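Local coordinates for protein beta-lactamase (Nostoc sp., PDB 6NHS) that probably hydrolyses the beta-lactam ring of penicillin-type antibiotics, as a class D serine beta-lactamase of the penicillin-binding-protein transpeptidase family, at residues A[116-121]-A[148-153]; A[64-68]-A[131-137]; A[220-224]-A[255-259]. All coordinates share one frame; numbering follows the deposited sequence.

How the contacts relate
Contacts 1 and 2 lie together in the helical part of this class D beta-lactamase fold, their centres about 13 Å apart; contact 3 belongs to the antiparallel sheet and the C-terminal tail. The segments of contacts 1 and 2 alternate along the chain, 64-68, 116-121, 131-137, 148-153, and join helices 65-76, 113-123 and 125-135 to the short helix 151-154. They touch directly: F65 packs on F151 and W152, and Y116 on K66, the lysine of the probable SxxK active-site motif. Contact 3 follows both in sequence. Its centre is about 33 Å from that of contact 1, across the chain's centre, and about 26 Å from that of contact 2.

Contact 1 (A[116-121]-A[148-153]); sequences YQVLAR and IDRFWL
Q117 and R121, one turn apart on helix 113-123, both reach D149 in the loop leading into the short helix 151-154, within the helical part of the class D beta-lactamase fold. The amide of Q117 sends NE2 to the backbone O of D149 at 2.9 Å, a nearly straight bond (160° at the hydrogen). This donor is tilted from the carbonyl plane of D149, while the acceptor lies almost in the plane of the glutamine amide. R121 instead takes the carboxylate: its NH2 lies 2.9 Å from D149 OD2, a salt bridge made at the edge of the guanidinium and on the anti lone pair of OD2. A weak second bond runs from R121 NE to the same oxygen; the guanidinium and carboxylate planes are turned 69° against each other. D149 is thus held at its main chain and at its side chain from a single helical face.

Beside these bonds, A120 points its CB into the contact. This methyl meets W152 CZ3 at 3.8 Å and lies 3.3 Å from I148 O, a buried carbonyl with no polar partner in the model. I148 CG1 in turn rests 3.4 Å from A120 O. The indole is brought to A120 by the chi1 of W152, 68°, which sets CG between the backbone N and the carbonyl carbon. Further out, F65 stacks on W152, and Y116 turns its ring end away from the contact to helix 65-76, where its OH is hydrogen-bonded to S70 OG.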
loop_
_atom_site.group_PDB
_atom_site.type_symbol
_atom_site.label_atom_id
_atom_site.label_comp_id
_atom_site.label_asym_id
_atom_site.label_seq_id
_atom_site.Cartn_x
_atom_site.Cartn_y
_atom_site.Cartn_z
ATOM N N TYR A 116 11.746 -0.178 7.184
ATOM C CA TYR A 116 10.667 -1.102 7.503
ATOM C C TYR A 116 11.170 -2.507 7.790
ATOM O O TYR A 116 10.478 -3.271 8.470
ATOM C CB TYR A 116 9.652 -1.090 6.365
ATOM C CG TYR A 116 8.730 0.097 6.475
ATOM C CD1 TYR A 116 7.522 -0.011 7.141
ATOM C CD2 TYR A 116 9.089 1.335 5.953
ATOM C CE1 TYR A 116 6.680 1.068 7.263
ATOM C CE2 TYR A 116 8.254 2.428 6.075
ATOM C CZ TYR A 116 7.047 2.284 6.730
ATOM O OH TYR A 116 6.194 3.354 6.855
ATOM N N GLN A 117 12.361 -2.866 7.308
ATOM C CA GLN A 117 12.942 -4.141 7.709
ATOM C C GLN A 117 13.342 -4.122 9.182
ATOM O O GLN A 117 13.184 -5.127 9.887
ATOM C CB GLN A 117 14.133 -4.479 6.817
ATOM C CG GLN A 117 13.730 -4.880 5.398
ATOM C CD GLN A 117 14.936 -5.125 4.512
ATOM O OE1 GLN A 117 15.827 -4.282 4.415
ATOM N NE2 GLN A 117 14.980 -6.288 3.882
ATOM N N VAL A 118 13.856 -2.988 9.671
ATOM C CA VAL A 118 14.120 -2.861 11.106
ATOM C C VAL A 118 12.822 -3.015 11.891
ATOM O O VAL A 118 12.764 -3.742 12.890
ATOM C CB VAL A 118 14.802 -1.515 11.421
ATOM C CG1 VAL A 118 14.962 -1.346 12.936
ATOM C CG2 VAL A 118 16.152 -1.407 10.720
ATOM N N LEU A 119 11.759 -2.336 11.443
ATOM C CA LEU A 119 10.482 -2.416 12.153
ATOM C C LEU A 119 9.998 -3.856 12.244
ATOM O O LEU A 119 9.568 -4.307 13.311
ATOM C CB LEU A 119 9.433 -1.549 11.459
ATOM C CG LEU A 119 9.678 -0.034 11.406
ATOM C CD1 LEU A 119 8.483 0.654 10.762
ATOM C CD2 LEU A 119 9.926 0.540 12.804
ATOM N N ALA A 120 10.090 -4.601 11.137
ATOM C CA ALA A 120 9.607 -5.979 11.122
ATOM C C ALA A 120 10.417 -6.864 12.059
ATOM O O ALA A 120 9.850 -7.711 12.759
ATOM C CB ALA A 120 9.648 -6.528 9.695
ATOM N N ARG A 121 11.745 -6.694 12.076
ATOM C CA ARG A 121 12.576 -7.479 12.983
ATOM C C ARG A 121 12.216 -7.201 14.433
ATOM O O ARG A 121 12.150 -8.126 15.252
ATOM C CB ARG A 121 14.062 -7.187 12.747
ATOM C CG ARG A 121 14.603 -7.637 11.401
ATOM C CD ARG A 121 16.113 -7.315 11.262
ATOM N NE ARG A 121 16.489 -7.338 9.855
ATOM C CZ ARG A 121 16.882 -6.283 9.152
ATOM N NH1 ARG A 121 17.018 -5.094 9.730
ATOM N NH2 ARG A 121 17.164 -6.431 7.862
ATOM N N ILE A 148 11.671 -12.834 8.331
ATOM C CA ILE A 148 10.922 -11.771 9.002
ATOM C C ILE A 148 11.138 -10.413 8.334
ATOM O O ILE A 148 10.270 -9.534 8.411
ATOM C CB ILE A 148 11.285 -11.731 10.506
ATOM C CG1 ILE A 148 10.393 -10.737 11.264
ATOM C CG2 ILE A 148 12.769 -11.389 10.717
ATOM C CD1 ILE A 148 8.897 -11.068 11.192
ATOM N N ASP A 149 12.271 -10.215 7.656
ATOM C CA ASP A 149 12.553 -8.927 7.031
ATOM C C ASP A 149 12.395 -8.952 5.514
ATOM O O ASP A 149 12.867 -8.030 4.838
ATOM C CB ASP A 149 13.956 -8.441 7.407
ATOM C CG ASP A 149 15.046 -9.375 6.928
ATOM O OD1 ASP A 149 14.717 -10.492 6.486
ATOM O OD2 ASP A 149 16.233 -8.990 6.996
ATOM N N ARG A 150 11.739 -9.974 4.957
ATOM C CA ARG A 150 11.561 -10.005 3.510
ATOM C C ARG A 150 10.292 -10.703 3.039
ATOM O O ARG A 150 10.094 -10.796 1.823
ATOM C CB ARG A 150 12.784 -10.668 2.854
ATOM C CG ARG A 150 13.034 -12.109 3.275
ATOM C CD ARG A 150 14.244 -12.672 2.543
ATOM N NE ARG A 150 15.217 -13.286 3.443
ATOM C CZ ARG A 150 15.471 -14.591 3.495
ATOM N NH1 ARG A 150 14.831 -15.428 2.689
ATOM N NH2 ARG A 150 16.374 -15.057 4.347
ATOM N N PHE A 151 9.416 -11.173 3.933
ATOM C CA PHE A 151 8.286 -11.988 3.489
ATOM C C PHE A 151 7.341 -11.218 2.570
ATOM O O PHE A 151 6.650 -11.830 1.750
ATOM C CB PHE A 151 7.521 -12.547 4.691
ATOM C CG PHE A 151 6.968 -11.492 5.618
ATOM C CD1 PHE A 151 5.722 -10.926 5.384
ATOM C CD2 PHE A 151 7.693 -11.075 6.731
ATOM C CE1 PHE A 151 5.209 -9.956 6.239
ATOM C CE2 PHE A 151 7.182 -10.112 7.594
ATOM C CZ PHE A 151 5.942 -9.548 7.346
ATOM N N TRP A 152 7.295 -9.890 2.681
ATOM C CA TRP A 152 6.418 -9.097 1.826
ATOM C C TRP A 152 7.095 -8.667 0.530
ATOM O O TRP A 152 6.417 -8.153 -0.368
ATOM C CB TRP A 152 5.909 -7.858 2.582
ATOM C CG TRP A 152 6.973 -6.842 2.878
ATOM C CD1 TRP A 152 7.277 -5.744 2.130
ATOM C CD2 TRP A 152 7.881 -6.832 3.993
ATOM N NE1 TRP A 152 8.313 -5.050 2.705
ATOM C CE2 TRP A 152 8.704 -5.695 3.850
ATOM C CE3 TRP A 152 8.075 -7.671 5.098
ATOM C CZ2 TRP A 152 9.701 -5.367 4.771
ATOM C CZ3 TRP A 152 9.070 -7.351 6.014
ATOM C CH2 TRP A 152 9.870 -6.211 5.844
ATOM N N LEU A 153 8.407 -8.873 0.414
ATOM C CA LEU A 153 9.187 -8.528 -0.770
ATOM C C LEU A 153 9.452 -9.724 -1.670
ATOM O O LEU A 153 9.408 -9.599 -2.897
ATOM C CB LEU A 153 10.527 -7.916 -0.352
ATOM C CG LEU A 153 10.447 -6.681 0.546
ATOM C CD1 LEU A 153 11.792 -6.409 1.222
ATOM C CD2 LEU A 153 10.008 -5.491 -0.274
#

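Contact 2 (A[64-68]-A[131-137]); sequences TFKIF and FIKQVGY. With FMT (formic acid), chain K.
This is a buried aromatic contact in the helical part of the fold, where the start of helix 65-76 meets the last turn of helix 125-135 and the residues just after it. F65, F68 and Y137 form the cluster. F65 turns its edge toward the face of Y137 in an offset edge-to-face pair, ring centroids 5.4 Å apart and planes at 72°, with F65 CD1 3.6 Å from Y137 CE1. The F68 and Y137 rings meet obliquely, planes at 46°, with F68 CG over one face of Y137 toward its rim; F68 CD2 approaches Y137 CD2 at 3.6 Å. With chi1 at 179°, CG of F68 stands anti to the backbone N and the ring extends toward helix 125-135. There its far end meets I132 CD1, 3.5 Å from F68 CE1, while V135 CB lies at its edge. I132 CD1 also reaches the edge of F65, touching both phenyl rings.

A Schellman motif ends helix 125-135: Y137 N bonds back to I132 O, and G136, with positive phi, is its C-prime residue. The turn directs Y137 back toward the other helix. One water, in the plane of the tyrosine ring, accepts from Y137 OH at 2.6 Å and donates to T64 O, bridging the two segments. On another side of helix 65-76, K66 NZ bonds a formic acid molecule, probably from the crystallisation liquor, and S63, its partner in the probable SxxK motif. Around the cluster, F167 of helix 161-172 packs on F68, V135 and Y137, L157 touches F65, and T64 and I67 lean on strand 213-223.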
loop_
_atom_site.group_PDB
_atom_site.type_symbol
_atom_site.label_atom_id
_atom_site.label_comp_id
_atom_site.label_asym_id
_atom_site.label_seq_id
_atom_site.Cartn_x
_atom_site.Cartn_y
_atom_site.Cartn_z
ATOM N N THR A 64 3.447 -1.698 -0.687
ATOM C CA THR A 64 2.120 -1.451 -0.128
ATOM C C THR A 64 1.987 -2.035 1.269
ATOM O O THR A 64 1.129 -1.594 2.043
ATOM C CB THR A 64 1.001 -2.016 -1.020
ATOM O OG1 THR A 64 1.050 -3.452 -1.048
ATOM C CG2 THR A 64 1.113 -1.466 -2.420
ATOM N N PHE A 65 2.825 -3.014 1.605
ATOM C CA PHE A 65 2.814 -3.586 2.943
ATOM C C PHE A 65 3.233 -2.575 3.999
ATOM O O PHE A 65 2.958 -2.787 5.184
ATOM C CB PHE A 65 3.728 -4.814 2.987
ATOM C CG PHE A 65 3.660 -5.574 4.282
ATOM C CD1 PHE A 65 2.519 -6.278 4.624
ATOM C CD2 PHE A 65 4.740 -5.581 5.153
ATOM C CE1 PHE A 65 2.446 -6.978 5.818
ATOM C CE2 PHE A 65 4.679 -6.277 6.351
ATOM C CZ PHE A 65 3.527 -6.980 6.684
ATOM N N LYS A 66 3.882 -1.474 3.597
ATOM C CA LYS A 66 4.280 -0.453 4.564
ATOM C C LYS A 66 3.082 0.106 5.323
ATOM O O LYS A 66 3.235 0.565 6.461
ATOM C CB LYS A 66 5.034 0.684 3.866
ATOM C CG LYS A 66 6.430 0.319 3.375
ATOM C CD LYS A 66 7.161 1.561 2.851
ATOM C CE LYS A 66 8.636 1.278 2.577
ATOM N NZ LYS A 66 8.864 0.453 1.362
ATOM N N ILE A 67 1.891 0.083 4.716
ATOM C CA ILE A 67 0.697 0.546 5.424
ATOM C C ILE A 67 0.422 -0.344 6.630
ATOM O O ILE A 67 0.262 0.138 7.758
ATOM C CB ILE A 67 -0.514 0.594 4.475
ATOM C CG1 ILE A 67 -0.271 1.580 3.324
ATOM C CG2 ILE A 67 -1.780 0.957 5.253
ATOM C CD1 ILE A 67 -1.322 1.472 2.203
ATOM N N PHE A 68 0.375 -1.660 6.406
ATOM C CA PHE A 68 0.177 -2.609 7.500
ATOM C C PHE A 68 1.336 -2.561 8.490
ATOM O O PHE A 68 1.129 -2.521 9.708
ATOM C CB PHE A 68 0.013 -4.016 6.927
ATOM C CG PHE A 68 -0.180 -5.082 7.969
ATOM C CD1 PHE A 68 0.910 -5.705 8.553
ATOM C CD2 PHE A 68 -1.454 -5.467 8.355
ATOM C CE1 PHE A 68 0.734 -6.691 9.516
ATOM C CE2 PHE A 68 -1.637 -6.455 9.311
ATOM C CZ PHE A 68 -0.540 -7.059 9.894
ATOM N N PHE A 131 -0.762 -10.294 14.368
ATOM C CA PHE A 131 -1.451 -9.160 13.753
ATOM C C PHE A 131 -1.930 -9.494 12.344
ATOM O O PHE A 131 -3.033 -9.094 11.952
ATOM C CB PHE A 131 -0.539 -7.932 13.731
ATOM C CG PHE A 131 -0.583 -7.128 15.000
ATOM C CD1 PHE A 131 -1.570 -6.170 15.195
ATOM C CD2 PHE A 131 0.356 -7.333 16.001
ATOM C CE1 PHE A 131 -1.620 -5.425 16.369
ATOM C CE2 PHE A 131 0.318 -6.593 17.175
ATOM C CZ PHE A 131 -0.672 -5.639 17.362
ATOM N N ILE A 132 -1.115 -10.221 11.574
ATOM C CA ILE A 132 -1.516 -10.632 10.227
ATOM C C ILE A 132 -2.827 -11.408 10.276
ATOM O O ILE A 132 -3.752 -11.161 9.493
ATOM C CB ILE A 132 -0.396 -11.462 9.570
ATOM C CG1 ILE A 132 0.782 -10.569 9.159
ATOM C CG2 ILE A 132 -0.930 -12.221 8.369
ATOM C CD1 ILE A 132 0.561 -9.791 7.864
ATOM N N LYS A 133 -2.927 -12.361 11.198
ATOM C CA LYS A 133 -4.119 -13.199 11.264
ATOM C C LYS A 133 -5.296 -12.462 11.895
ATOM O O LYS A 133 -6.442 -12.647 11.472
ATOM C CB LYS A 133 -3.802 -14.486 12.023
ATOM C CG LYS A 133 -2.811 -15.378 11.286
ATOM C CD LYS A 133 -2.613 -16.712 11.983
ATOM C CE LYS A 133 -1.772 -17.649 11.129
ATOM N NZ LYS A 133 -1.586 -18.997 11.756
ATOM N N GLN A 134 -5.038 -11.614 12.895
ATOM C CA GLN A 134 -6.124 -10.848 13.504
ATOM C C GLN A 134 -6.739 -9.879 12.501
ATOM O O GLN A 134 -7.968 -9.745 12.425
ATOM C CB GLN A 134 -5.600 -10.105 14.732
ATOM C CG GLN A 134 -6.666 -9.624 15.691
ATOM C CD GLN A 134 -6.078 -9.156 17.013
ATOM O OE1 GLN A 134 -6.809 -8.861 17.960
ATOM N NE2 GLN A 134 -4.749 -9.087 17.083
ATOM N N VAL A 135 -5.898 -9.205 11.714
ATOM C CA VAL A 135 -6.376 -8.290 10.679
ATOM C C VAL A 135 -6.935 -9.056 9.484
ATOM O O VAL A 135 -7.824 -8.559 8.776
ATOM C CB VAL A 135 -5.230 -7.341 10.267
ATOM C CG1 VAL A 135 -5.589 -6.534 9.023
ATOM C CG2 VAL A 135 -4.879 -6.407 11.420
ATOM N N GLY A 136 -6.443 -10.266 9.242
ATOM C CA GLY A 136 -6.825 -10.990 8.046
ATOM C C GLY A 136 -6.149 -10.475 6.796
ATOM O O GLY A 136 -6.790 -10.382 5.745
ATOM N N TYR A 137 -4.854 -10.153 6.874
ATOM C CA TYR A 137 -4.170 -9.448 5.792
ATOM C C TYR A 137 -3.723 -10.428 4.710
ATOM O O TYR A 137 -2.893 -11.304 4.971
ATOM C CB TYR A 137 -2.966 -8.680 6.338
ATOM C CG TYR A 137 -2.276 -7.829 5.292
ATOM C CD1 TYR A 137 -1.257 -8.352 4.505
ATOM C CD2 TYR A 137 -2.659 -6.512 5.078
ATOM C CE1 TYR A 137 -0.628 -7.587 3.538
ATOM C CE2 TYR A 137 -2.031 -5.730 4.108
ATOM C CZ TYR A 137 -1.006 -6.280 3.349
ATOM O OH TYR A 137 -0.374 -5.529 2.379
HETATM C C FMT K . 9.507 -2.377 2.159
HETATM O O1 FMT K . 8.977 -2.036 3.188
HETATM O O2 FMT K . 9.025 -2.086 1.064
HETATM O O HOH W 1 -1.240 -3.104 2.046
#

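Contact 3 (A[220-224]-A[255-259]); sequences YLEQN and ALGLL
The side-chain amide of Q223 forms two hydrogen bonds with the last residue of the chain, L259. Its OE1 accepts from L259 N at 2.7 Å, the donor lying in the carbonyl plane on a lone pair. NE2 donates to the terminal carboxylate, 3.0 Å from L259 OXT and nearly straight at 165°, with the acceptor close to the amide plane. Used at both ends, the amide has its rotation fixed, and the last peptide N and the carboxylate oxygen OXT both lie close to the plane of one amide group. Q223 gets there fully extended: CG is anti to the backbone N (chi1 -172°), and the next torsion continues the line away from the strand.

Leucines pack alongside these bonds. L221, two residues earlier and on the same side of the strand, puts CD1 3.7 Å from L259 CD2 and CD2 3.9 Å from L258 CB. L258 CD2 in turn comes 3.9 Å from N224 ND2, just past the end of the strand. G257, with positive phi, ends helix 239-255 in a Schellman motif, and the tail then passes to the sheet. Strand 213-223 runs here between strands 198-207 and 226-236: Y198 of the former packs on L221, Q223 and L259, Y228 of the latter on L258, and L253 of helix 239-255 meets both L221 and L259, joining the C-terminal tail to helix and sheet.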
loop_
_atom_site.group_PDB
_atom_site.type_symbol
_atom_site.label_atom_id
_atom_site.label_comp_id
_atom_site.label_asym_id
_atom_site.label_seq_id
_atom_site.Cartn_x
_atom_site.Cartn_y
_atom_site.Cartn_z
ATOM N N TYR A 220 -6.980 5.477 -0.607
ATOM C CA TYR A 220 -8.354 5.945 -0.672
ATOM C C TYR A 220 -8.395 7.456 -0.835
ATOM O O TYR A 220 -7.489 8.180 -0.409
ATOM C CB TYR A 220 -9.171 5.509 0.555
ATOM C CG TYR A 220 -8.680 6.000 1.905
ATOM C CD1 TYR A 220 -9.107 7.218 2.420
ATOM C CD2 TYR A 220 -7.820 5.226 2.680
ATOM C CE1 TYR A 220 -8.682 7.661 3.662
ATOM C CE2 TYR A 220 -7.391 5.661 3.925
ATOM C CZ TYR A 220 -7.825 6.876 4.410
ATOM O OH TYR A 220 -7.409 7.321 5.645
ATOM N N LEU A 221 -9.472 7.911 -1.457
ATOM C CA LEU A 221 -9.699 9.309 -1.769
ATOM C C LEU A 221 -10.874 9.807 -0.946
ATOM O O LEU A 221 -11.945 9.190 -0.953
ATOM C CB LEU A 221 -9.982 9.478 -3.263
ATOM C CG LEU A 221 -10.446 10.846 -3.745
ATOM C CD1 LEU A 221 -9.298 11.864 -3.646
ATOM C CD2 LEU A 221 -10.984 10.729 -5.168
ATOM N N GLU A 222 -10.672 10.911 -0.232
ATOM C CA GLU A 222 -11.750 11.595 0.470
ATOM C C GLU A 222 -12.188 12.794 -0.360
ATOM O O GLU A 222 -11.402 13.723 -0.579
ATOM C CB GLU A 222 -11.315 12.032 1.868
ATOM C CG GLU A 222 -11.099 10.871 2.833
ATOM C CD GLU A 222 -10.457 11.321 4.135
ATOM O OE1 GLU A 222 -9.760 12.354 4.122
ATOM O OE2 GLU A 222 -10.650 10.643 5.166
ATOM N N GLN A 223 -13.439 12.768 -0.817
ATOM C CA GLN A 223 -13.973 13.834 -1.654
ATOM C C GLN A 223 -15.492 13.777 -1.596
ATOM O O GLN A 223 -16.071 12.689 -1.512
ATOM C CB GLN A 223 -13.482 13.704 -3.101
ATOM C CG GLN A 223 -13.846 14.881 -4.002
ATOM C CD GLN A 223 -13.061 14.885 -5.302
ATOM O OE1 GLN A 223 -12.338 13.939 -5.611
ATOM N NE2 GLN A 223 -13.179 15.966 -6.057
ATOM N N ASN A 224 -16.124 14.955 -1.618
ATOM C CA ASN A 224 -17.583 15.075 -1.678
ATOM C C ASN A 224 -18.261 14.315 -0.537
ATOM O O ASN A 224 -19.275 13.640 -0.737
ATOM C CB ASN A 224 -18.116 14.605 -3.035
ATOM C CG ASN A 224 -17.512 15.371 -4.197
ATOM O OD1 ASN A 224 -17.173 16.549 -4.071
ATOM N ND2 ASN A 224 -17.377 14.705 -5.339
ATOM N N ALA A 255 -12.469 9.780 -14.456
ATOM C CA ALA A 255 -13.555 9.210 -15.248
ATOM C C ALA A 255 -14.832 9.051 -14.436
ATOM O O ALA A 255 -15.925 9.031 -15.011
ATOM C CB ALA A 255 -13.136 7.858 -15.827
ATOM N N LEU A 256 -14.715 8.932 -13.118
ATOM C CA LEU A 256 -15.857 8.883 -12.222
ATOM C C LEU A 256 -16.292 10.265 -11.747
ATOM O O LEU A 256 -17.186 10.362 -10.902
ATOM C CB LEU A 256 -15.534 7.996 -11.018
ATOM C CG LEU A 256 -15.222 6.540 -11.366
ATOM C CD1 LEU A 256 -14.672 5.804 -10.165
ATOM C CD2 LEU A 256 -16.461 5.843 -11.899
ATOM N N GLY A 257 -15.682 11.328 -12.265
ATOM C CA GLY A 257 -16.021 12.676 -11.853
ATOM C C GLY A 257 -15.302 13.175 -10.623
ATOM O O GLY A 257 -15.714 14.191 -10.051
ATOM N N LEU A 258 -14.227 12.517 -10.210
ATOM C CA LEU A 258 -13.543 12.835 -8.966
ATOM C C LEU A 258 -12.241 13.577 -9.254
ATOM O O LEU A 258 -11.914 13.885 -10.404
ATOM C CB LEU A 258 -13.302 11.557 -8.158
ATOM C CG LEU A 258 -14.585 10.799 -7.801
ATOM C CD1 LEU A 258 -14.268 9.415 -7.248
ATOM C CD2 LEU A 258 -15.399 11.613 -6.796
ATOM N N LEU A 259 -11.497 13.856 -8.183
ATOM C CA LEU A 259 -10.274 14.660 -8.237
ATOM C C LEU A 259 -10.567 16.032 -8.827
ATOM O O LEU A 259 -9.818 16.541 -9.663
ATOM C CB LEU A 259 -9.179 13.955 -9.042
ATOM C CG LEU A 259 -8.669 12.636 -8.456
ATOM C CD1 LEU A 259 -7.547 12.071 -9.311
ATOM C CD2 LEU A 259 -8.200 12.849 -7.025
ATOM O OXT LEU A 259 -11.572 16.652 -8.481
#